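Local coordinates for heat shock protein 16 (Schizosaccharomyces pombe, PDB 3W1Z) that probably acts as a molecular chaperone, binding unfolded proteins under stress as other small heat shock proteins do, and assembles into a 16-subunit oligomer, at residues E60-H65 / L71-E76; D113-N118 / L124-P129; D40-K45 / S49-L54. All coordinates share one frame; numbering follows the deposited sequence.

Contact 1 (E60-H65 / L71-E76); sequences EDVQVH and LTISGE
V64 meets L71 and I73 at the apolar centre of this strand pair. Its CG1, anti to the backbone N (chi1 175°), reaches over to L71 CD1 at 3.8 Å, while CG2 on the other branch approaches I73 CG1 more loosely. Further along the same face, V62 and I73 lie side by side and point the same way, V62 CG2 resting 4.0 Å from I73 CG2. This apolar face is covered by L124 and V126 of strand 123-129, and I142 of a second subunit packs on V62 and V64.

Between the faces run two antiparallel hydrogen-bonded pairs, Q63 with S74 and H65 with T72; T72 N reaches H65 O at 2.9 Å in a nearly straight bond (174°).

On the polar face, H65 CG sits between its own backbone N and carbonyl carbon (chi1 68°), which lays the imidazole alongside T72, with H65 NE2 3.3 Å from T72 CB. T72 OG1 is hydrogen-bonded to T103 on the next strand. At the outer end G75, at backbone angles few other residues tolerate, lets D61 O come within 3.2 Å of G75 CA. H65 also pairs with a strand of the second subunit, which extends the sheet. This is an antiparallel beta hairpin in one sheet of the alpha-crystallin domain, an immunoglobulin-like beta sandwich.

Contact 2 (D113-N118 / L124-P129); sequences DRIEAN and LTVTLP
E116 and N118 pair with T127 and T125 across two antiparallel strands whose axes come within 4.7 Å, with A117 and V126 as the non-hydrogen-bonded pair between them. The bonds at N118 and T125 are regular, whereas that from E116 N to T127 O is weak at 3.4 Å.

E116 O accepts twice from T127. T127 N lies 2.9 Å from E116 O, nearly in line with the carbonyl, and T127 OG1 donates to the same E116 O at 2.8 Å from above the carbonyl plane, 43° out of it. E116 CG also comes up against that hydroxyl, 3.3 Å from T127 OG1.

The opposite face is apolar. I115 has CG1 anti to its carbonyl carbon (chi1 -63°), which carries CD1 along L128 to 3.7 Å from L128 CD2; the two side chains point the same way. On its other branch, I115 CG2 meets V126 CG1 at 4.0 Å. At the open end of the hairpin, P129 CG sits 3.6 Å from R114 CB, while the guanidinium leads away to a salt bridge with D111. The chemistry thus divides by face: the T127 hydroxyl binds a backbone carbonyl and that of T125 binds D51, while the aliphatic side chains of I115, V126 and L128 pack together on the other face, where I140 of a second subunit joins them against I115 and A117.

Contact 3 (D40-K45 / S49-L54); sequences DVHEGK and SVDVEL
H42 and S49 form one end of the tightly paired part of this hairpin, D40 and D51 the other. Each is an antiparallel hydrogen-bonded pair with both backbone bonds made: H42 N reaches S49 O at 2.9 Å, almost straight at 177°, and D51 N meets D40 O at the same length. Between them V41 and V50 form the non-hydrogen-bonded pair, both side chains on the same face of the sheet. Those side chains barely meet, V41 CG2 lying 4.4 Å from V50 CG2, and the backbones do the closer work, with V50 CA 3.5 Å from D40 O.

The polar face is looser. S49 OG, turned back over its own main chain at chi1 58°, comes to 3.5 Å from H42 CB, beside the root of the imidazole. Farther out, H42 ND1 and D51 OD2 remain 4.3 Å apart, too far for a bond. D40 and D51 do not touch through their carboxylates either: a water donates to D51 OD2 at 3.0 Å and only weakly to D40 OD2. Stronger partners hold both acids. D51 bonds to T125 through OD1 and makes a salt bridge through OD2 with R81 of a third subunit, whose R95 backbone N bonds D40 OD1. Those positive and N-H partners probably offset the like charges of the two carboxylates.

Strand 39-43 carries the sheet across the subunit interface by antiparallel pairing of D40 to E43 with a strand of that third subunit. On the other flank of the hairpin, strand 47-53 runs antiparallel to strand 123-129, and V50 faces inward onto I104 of strand 98-105 in the opposing sheet.

In the fold
Contacts 2 and 3 belong to one four-stranded sheet, where strands 123-129 and 47-53 are neighbours joined by backbone bonds. Contact 1 lies in the three-stranded sheet facing it, and aliphatic side chains bridge the two: V52 packs on I73 and, from the loop after strand 47-53, L54 packs on V62. Contacts 1 and 2 are partly buried, each with an apolar face inside the sandwich and a polar face outside. Apolar meetings within the pair are plentiful there but sparse in contact 3, the most buried of the three, whose polar face serves a subunit interface rich in charge. Contacts 1 and 2 instead both receive the C-terminal end of a second subunit.

Contact 1 (E60-H65 / L71-E76)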
loop_
_atom_site.group_PDB
_atom_site.type_symbol
_atom_site.label_atom_id
_atom_site.label_comp_id
_atom_site.label_asym_id
_atom_site.label_seq_id
_atom_site.Cartn_x
_atom_site.Cartn_y
_atom_site.Cartn_z
ATOM N N GLU B 60 -19.435 33.929 22.251
ATOM C CA GLU B 60 -20.647 34.122 21.468
ATOM C C GLU B 60 -20.506 33.508 20.076
ATOM O O GLU B 60 -21.502 33.260 19.395
ATOM C CB GLU B 60 -20.964 35.613 21.346
ATOM C CG GLU B 60 -20.095 36.348 20.335
ATOM C CD GLU B 60 -19.760 37.761 20.767
ATOM O OE1 GLU B 60 -20.107 38.709 20.031
ATOM O OE2 GLU B 60 -19.141 37.922 21.841
ATOM N N ASP B 61 -19.266 33.266 19.660
ATOM C CA ASP B 61 -18.992 32.782 18.310
ATOM C C ASP B 61 -18.849 31.266 18.207
ATOM O O ASP B 61 -18.653 30.734 17.115
ATOM C CB ASP B 61 -17.748 33.465 17.738
ATOM C CG ASP B 61 -18.013 34.897 17.321
ATOM O OD1 ASP B 61 -19.173 35.210 16.979
ATOM O OD2 ASP B 61 -17.064 35.707 17.332
ATOM N N VAL B 62 -18.943 30.572 19.335
ATOM C CA VAL B 62 -18.870 29.117 19.324
ATOM C C VAL B 62 -20.249 28.513 19.582
ATOM O O VAL B 62 -21.040 29.058 20.352
ATOM C CB VAL B 62 -17.835 28.584 20.352
ATOM C CG1 VAL B 62 -18.178 29.047 21.757
ATOM C CG2 VAL B 62 -17.732 27.063 20.292
ATOM N N GLN B 63 -20.547 27.409 18.904
ATOM C CA GLN B 63 -21.752 26.644 19.188
ATOM C C GLN B 63 -21.446 25.151 19.263
ATOM O O GLN B 63 -20.611 24.629 18.519
ATOM C CB GLN B 63 -22.854 26.926 18.165
ATOM C CG GLN B 63 -22.544 26.458 16.762
ATOM C CD GLN B 63 -23.754 26.518 15.852
ATOM O OE1 GLN B 63 -23.893 27.436 15.045
ATOM N NE2 GLN B 63 -24.638 25.534 15.978
ATOM N N VAL B 64 -22.126 24.480 20.186
ATOM C CA VAL B 64 -21.968 23.050 20.386
ATOM C C VAL B 64 -23.332 22.387 20.295
ATOM O O VAL B 64 -24.251 22.763 21.021
ATOM C CB VAL B 64 -21.386 22.747 21.779
ATOM C CG1 VAL B 64 -21.342 21.244 22.026
ATOM C CG2 VAL B 64 -20.008 23.365 21.931
ATOM N N HIS B 65 -23.480 21.414 19.404
ATOM C CA HIS B 65 -24.719 20.644 19.384
ATOM C C HIS B 65 -24.487 19.140 19.278
ATOM O O HIS B 65 -23.421 18.687 18.864
ATOM C CB HIS B 65 -25.694 21.146 18.307
ATOM C CG HIS B 65 -25.245 20.901 16.901
ATOM N ND1 HIS B 65 -24.941 21.921 16.028
ATOM C CD2 HIS B 65 -25.075 19.749 16.205
ATOM C CE1 HIS B 65 -24.591 21.413 14.859
ATOM N NE2 HIS B 65 -24.664 20.097 14.943
ATOM N N LEU B 71 -21.312 14.546 18.003
ATOM C CA LEU B 71 -21.092 15.860 18.594
ATOM C C LEU B 71 -20.430 16.802 17.595
ATOM O O LEU B 71 -19.424 16.455 16.971
ATOM C CB LEU B 71 -20.228 15.742 19.851
ATOM C CG LEU B 71 -20.001 17.031 20.643
ATOM C CD1 LEU B 71 -21.298 17.503 21.285
ATOM C CD2 LEU B 71 -18.913 16.839 21.692
ATOM N N THR B 72 -20.999 17.995 17.451
ATOM C CA THR B 72 -20.475 18.991 16.524
ATOM C C THR B 72 -20.163 20.312 17.221
ATOM O O THR B 72 -21.012 20.886 17.910
ATOM C CB THR B 72 -21.453 19.256 15.361
ATOM O OG1 THR B 72 -21.615 18.060 14.588
ATOM C CG2 THR B 72 -20.927 20.365 14.461
ATOM N N ILE B 73 -18.931 20.778 17.039
ATOM C CA ILE B 73 -18.518 22.088 17.518
ATOM C C ILE B 73 -18.230 22.966 16.313
ATOM O O ILE B 73 -17.358 22.648 15.510
ATOM C CB ILE B 73 -17.235 22.011 18.365
ATOM C CG1 ILE B 73 -17.402 21.027 19.527
ATOM C CG2 ILE B 73 -16.848 23.392 18.866
ATOM C CD1 ILE B 73 -16.872 19.635 19.235
ATOM N N SER B 74 -18.955 24.069 16.177
ATOM C CA SER B 74 -18.748 24.937 15.023
ATOM C C SER B 74 -18.699 26.409 15.405
ATOM O O SER B 74 -19.036 26.780 16.527
ATOM C CB SER B 74 -19.813 24.690 13.952
ATOM O OG SER B 74 -21.109 24.973 14.442
ATOM N N GLY B 75 -18.263 27.244 14.471
ATOM C CA GLY B 75 -18.125 28.658 14.749
ATOM C C GLY B 75 -17.245 29.387 13.756
ATOM O O GLY B 75 -17.089 28.962 12.612
ATOM N N GLU B 76 -16.669 30.495 14.205
ATOM C CA GLU B 76 -15.884 31.354 13.335
ATOM C C GLU B 76 -14.647 31.872 14.058
ATOM O O GLU B 76 -14.703 32.195 15.246
ATOM C CB GLU B 76 -16.746 32.530 12.876
ATOM C CG GLU B 76 -16.185 33.325 11.714
ATOM C CD GLU B 76 -17.109 34.454 11.300
ATOM O OE1 GLU B 76 -17.642 35.145 12.194
ATOM O OE2 GLU B 76 -17.311 34.645 10.082
#

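Contact 2 (D113-N118 / L124-P129)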
loop_
_atom_site.group_PDB
_atom_site.type_symbol
_atom_site.label_atom_id
_atom_site.label_comp_id
_atom_site.label_asym_id
_atom_site.label_seq_id
_atom_site.Cartn_x
_atom_site.Cartn_y
_atom_site.Cartn_z
ATOM N N ASP B 113 -29.424 15.225 27.415
ATOM C CA ASP B 113 -29.905 16.397 28.137
ATOM C C ASP B 113 -28.994 16.785 29.301
ATOM O O ASP B 113 -29.143 17.862 29.880
ATOM C CB ASP B 113 -31.341 16.177 28.614
ATOM C CG ASP B 113 -32.306 15.952 27.463
ATOM O OD1 ASP B 113 -32.956 16.927 27.032
ATOM O OD2 ASP B 113 -32.407 14.803 26.985
ATOM N N ARG B 114 -28.059 15.906 29.649
ATOM C CA ARG B 114 -27.065 16.219 30.672
ATOM C C ARG B 114 -25.731 16.709 30.101
ATOM O O ARG B 114 -24.781 16.939 30.846
ATOM C CB ARG B 114 -26.848 15.039 31.626
ATOM C CG ARG B 114 -27.805 15.016 32.812
ATOM C CD ARG B 114 -29.143 14.406 32.436
ATOM N NE ARG B 114 -30.272 15.238 32.843
ATOM C CZ ARG B 114 -31.545 14.882 32.707
ATOM N NH1 ARG B 114 -31.853 13.703 32.181
ATOM N NH2 ARG B 114 -32.511 15.700 33.099
ATOM N N ILE B 115 -25.660 16.852 28.781
ATOM C CA ILE B 115 -24.464 17.391 28.140
ATOM C C ILE B 115 -24.278 18.861 28.497
ATOM O O ILE B 115 -25.196 19.671 28.337
ATOM C CB ILE B 115 -24.525 17.263 26.603
ATOM C CG1 ILE B 115 -24.585 15.797 26.181
ATOM C CG2 ILE B 115 -23.324 17.934 25.960
ATOM C CD1 ILE B 115 -24.706 15.617 24.684
ATOM N N GLU B 116 -23.085 19.202 28.978
ATOM C CA GLU B 116 -22.769 20.585 29.329
ATOM C C GLU B 116 -21.382 20.988 28.813
ATOM O O GLU B 116 -20.494 20.142 28.678
ATOM C CB GLU B 116 -22.884 20.794 30.843
ATOM C CG GLU B 116 -22.201 19.714 31.667
ATOM C CD GLU B 116 -22.592 19.766 33.128
ATOM O OE1 GLU B 116 -23.509 20.542 33.474
ATOM O OE2 GLU B 116 -21.985 19.027 33.931
ATOM N N ALA B 117 -21.204 22.272 28.510
ATOM C CA ALA B 117 -19.964 22.748 27.901
ATOM C C ALA B 117 -19.419 23.998 28.589
ATOM O O ALA B 117 -20.150 24.968 28.811
ATOM C CB ALA B 117 -20.172 23.006 26.409
ATOM N N ASN B 118 -18.126 23.973 28.905
ATOM C CA ASN B 118 -17.466 25.094 29.566
ATOM C C ASN B 118 -16.340 25.663 28.707
ATOM O O ASN B 118 -15.420 24.943 28.328
ATOM C CB ASN B 118 -16.903 24.653 30.917
ATOM C CG ASN B 118 -17.900 23.857 31.731
ATOM O OD1 ASN B 118 -18.051 22.650 31.541
ATOM N ND2 ASN B 118 -18.587 24.528 32.648
ATOM N N LEU B 124 -12.414 24.882 24.909
ATOM C CA LEU B 124 -13.797 24.471 25.100
ATOM C C LEU B 124 -13.857 23.017 25.541
ATOM O O LEU B 124 -13.431 22.123 24.816
ATOM C CB LEU B 124 -14.583 24.636 23.802
ATOM C CG LEU B 124 -15.973 24.000 23.816
ATOM C CD1 LEU B 124 -16.972 24.892 24.539
ATOM C CD2 LEU B 124 -16.433 23.691 22.405
ATOM N N THR B 125 -14.390 22.783 26.733
ATOM C CA THR B 125 -14.527 21.429 27.249
ATOM C C THR B 125 -15.983 20.986 27.258
ATOM O O THR B 125 -16.814 21.558 27.965
ATOM C CB THR B 125 -13.948 21.300 28.668
ATOM O OG1 THR B 125 -12.543 21.578 28.640
ATOM C CG2 THR B 125 -14.169 19.893 29.205
ATOM N N VAL B 126 -16.289 19.970 26.459
ATOM C CA VAL B 126 -17.618 19.376 26.453
ATOM C C VAL B 126 -17.601 18.118 27.312
ATOM O O VAL B 126 -16.651 17.337 27.261
ATOM C CB VAL B 126 -18.078 19.024 25.026
ATOM C CG1 VAL B 126 -19.511 18.506 25.035
ATOM C CG2 VAL B 126 -17.959 20.236 24.116
ATOM N N THR B 127 -18.646 17.933 28.110
ATOM C CA THR B 127 -18.737 16.773 28.988
ATOM C C THR B 127 -20.010 15.975 28.733
ATOM O O THR B 127 -21.118 16.467 28.950
ATOM C CB THR B 127 -18.680 17.184 30.470
ATOM O OG1 THR B 127 -19.284 18.474 30.629
ATOM C CG2 THR B 127 -17.239 17.252 30.946
ATOM N N LEU B 128 -19.843 14.740 28.271
ATOM C CA LEU B 128 -20.978 13.870 27.994
ATOM C C LEU B 128 -21.001 12.702 28.975
ATOM O O LEU B 128 -20.140 11.825 28.924
ATOM C CB LEU B 128 -20.929 13.351 26.552
ATOM C CG LEU B 128 -20.781 14.372 25.417
ATOM C CD1 LEU B 128 -19.315 14.657 25.112
ATOM C CD2 LEU B 128 -21.505 13.897 24.167
ATOM N N PRO B 129 -21.981 12.697 29.889
ATOM C CA PRO B 129 -22.086 11.622 30.880
ATOM C C PRO B 129 -22.546 10.321 30.234
ATOM O O PRO B 129 -23.512 10.341 29.476
ATOM C CB PRO B 129 -23.159 12.136 31.852
ATOM C CG PRO B 129 -23.612 13.481 31.316
ATOM C CD PRO B 129 -23.163 13.570 29.901
#

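Contact 3 (D40-K45 / S49-L54)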
loop_
_atom_site.group_PDB
_atom_site.type_symbol
_atom_site.label_atom_id
_atom_site.label_comp_id
_atom_site.label_asym_id
_atom_site.label_seq_id
_atom_site.Cartn_x
_atom_site.Cartn_y
_atom_site.Cartn_z
ATOM N N ASP B 40 -8.652 16.844 22.132
ATOM C CA ASP B 40 -8.273 15.700 22.950
ATOM C C ASP B 40 -9.544 15.037 23.459
ATOM O O ASP B 40 -10.423 15.705 23.998
ATOM C CB ASP B 40 -7.417 16.142 24.137
ATOM C CG ASP B 40 -5.950 16.280 23.784
ATOM O OD1 ASP B 40 -5.618 16.222 22.582
ATOM O OD2 ASP B 40 -5.131 16.458 24.711
ATOM N N VAL B 41 -9.652 13.726 23.279
ATOM C CA VAL B 41 -10.809 12.997 23.781
ATOM C C VAL B 41 -10.401 12.059 24.908
ATOM O O VAL B 41 -9.502 11.234 24.746
ATOM C CB VAL B 41 -11.507 12.190 22.672
ATOM C CG1 VAL B 41 -12.770 11.536 23.213
ATOM C CG2 VAL B 41 -11.838 13.087 21.491
ATOM N N HIS B 42 -11.061 12.196 26.054
ATOM C CA HIS B 42 -10.789 11.335 27.196
ATOM C C HIS B 42 -12.050 10.601 27.621
ATOM O O HIS B 42 -13.142 11.165 27.598
ATOM C CB HIS B 42 -10.245 12.148 28.370
ATOM C CG HIS B 42 -8.900 12.762 28.106
ATOM N ND1 HIS B 42 -8.731 13.833 27.267
ATOM C CD2 HIS B 42 -7.674 12.437 28.577
ATOM C CE1 HIS B 42 -7.441 14.153 27.226
ATOM N NE2 HIS B 42 -6.786 13.325 28.009
ATOM N N GLU B 43 -11.899 9.339 28.006
ATOM C CA GLU B 43 -13.037 8.565 28.475
ATOM C C GLU B 43 -12.745 7.848 29.786
ATOM O O GLU B 43 -11.878 6.977 29.850
ATOM C CB GLU B 43 -13.477 7.547 27.419
ATOM C CG GLU B 43 -14.788 6.853 27.760
ATOM C CD GLU B 43 -15.043 5.619 26.919
ATOM O OE1 GLU B 43 -14.183 5.276 26.084
ATOM O OE2 GLU B 43 -16.105 4.987 27.098
ATOM N N GLY B 44 -13.473 8.226 30.829
ATOM C CA GLY B 44 -13.500 7.450 32.051
ATOM C C GLY B 44 -14.636 6.464 31.891
ATOM O O GLY B 44 -15.391 6.554 30.924
ATOM N N LYS B 45 -14.789 5.539 32.832
ATOM C CA LYS B 45 -15.874 4.565 32.751
ATOM C C LYS B 45 -17.216 5.245 33.031
ATOM O O LYS B 45 -18.280 4.647 32.874
ATOM C CB LYS B 45 -15.635 3.404 33.721
ATOM C CG LYS B 45 -16.504 2.180 33.453
ATOM C CD LYS B 45 -16.106 0.991 34.315
ATOM C CE LYS B 45 -15.152 0.052 33.589
ATOM N NZ LYS B 45 -13.821 0.667 33.331
ATOM N N SER B 49 -14.964 13.360 28.083
ATOM C CA SER B 49 -14.658 14.777 27.935
ATOM C C SER B 49 -13.932 15.071 26.627
ATOM O O SER B 49 -13.028 14.335 26.224
ATOM C CB SER B 49 -13.820 15.264 29.119
ATOM O OG SER B 49 -12.616 14.523 29.228
ATOM N N VAL B 50 -14.340 16.151 25.969
ATOM C CA VAL B 50 -13.698 16.596 24.740
ATOM C C VAL B 50 -13.129 17.999 24.917
ATOM O O VAL B 50 -13.857 18.939 25.239
ATOM C CB VAL B 50 -14.679 16.599 23.554
ATOM C CG1 VAL B 50 -13.987 17.096 22.295
ATOM C CG2 VAL B 50 -15.254 15.208 23.337
ATOM N N ASP B 51 -11.823 18.131 24.712
ATOM C CA ASP B 51 -11.147 19.416 24.838
ATOM C C ASP B 51 -10.763 19.960 23.467
ATOM O O ASP B 51 -9.941 19.375 22.766
ATOM C CB ASP B 51 -9.909 19.282 25.723
ATOM C CG ASP B 51 -10.256 18.944 27.159
ATOM O OD1 ASP B 51 -11.081 19.666 27.758
ATOM O OD2 ASP B 51 -9.712 17.951 27.685
ATOM N N VAL B 52 -11.367 21.085 23.101
ATOM C CA VAL B 52 -11.187 21.685 21.785
ATOM C C VAL B 52 -10.460 23.021 21.907
ATOM O O VAL B 52 -10.838 23.866 22.715
ATOM C CB VAL B 52 -12.551 21.925 21.110
ATOM C CG1 VAL B 52 -12.367 22.321 19.655
ATOM C CG2 VAL B 52 -13.422 20.684 21.223
ATOM N N GLU B 53 -9.428 23.218 21.093
ATOM C CA GLU B 53 -8.640 24.443 21.166
ATOM C C GLU B 53 -9.203 25.529 20.256
ATOM O O GLU B 53 -9.217 25.385 19.033
ATOM C CB GLU B 53 -7.177 24.167 20.818
ATOM C CG GLU B 53 -6.453 23.306 21.838
ATOM C CD GLU B 53 -4.993 23.090 21.489
ATOM O OE1 GLU B 53 -4.611 23.351 20.329
ATOM O OE2 GLU B 53 -4.227 22.661 22.378
ATOM N N LEU B 54 -9.665 26.617 20.864
ATOM C CA LEU B 54 -10.242 27.729 20.118
ATOM C C LEU B 54 -9.688 29.079 20.578
ATOM O O LEU B 54 -10.429 29.901 21.120
ATOM C CB LEU B 54 -11.766 27.724 20.265
ATOM C CG LEU B 54 -12.517 26.494 19.752
ATOM C CD1 LEU B 54 -13.998 26.584 20.094
ATOM C CD2 LEU B 54 -12.320 26.337 18.254
HETATM O O HOH W 1 -6.773 18.075 27.291
#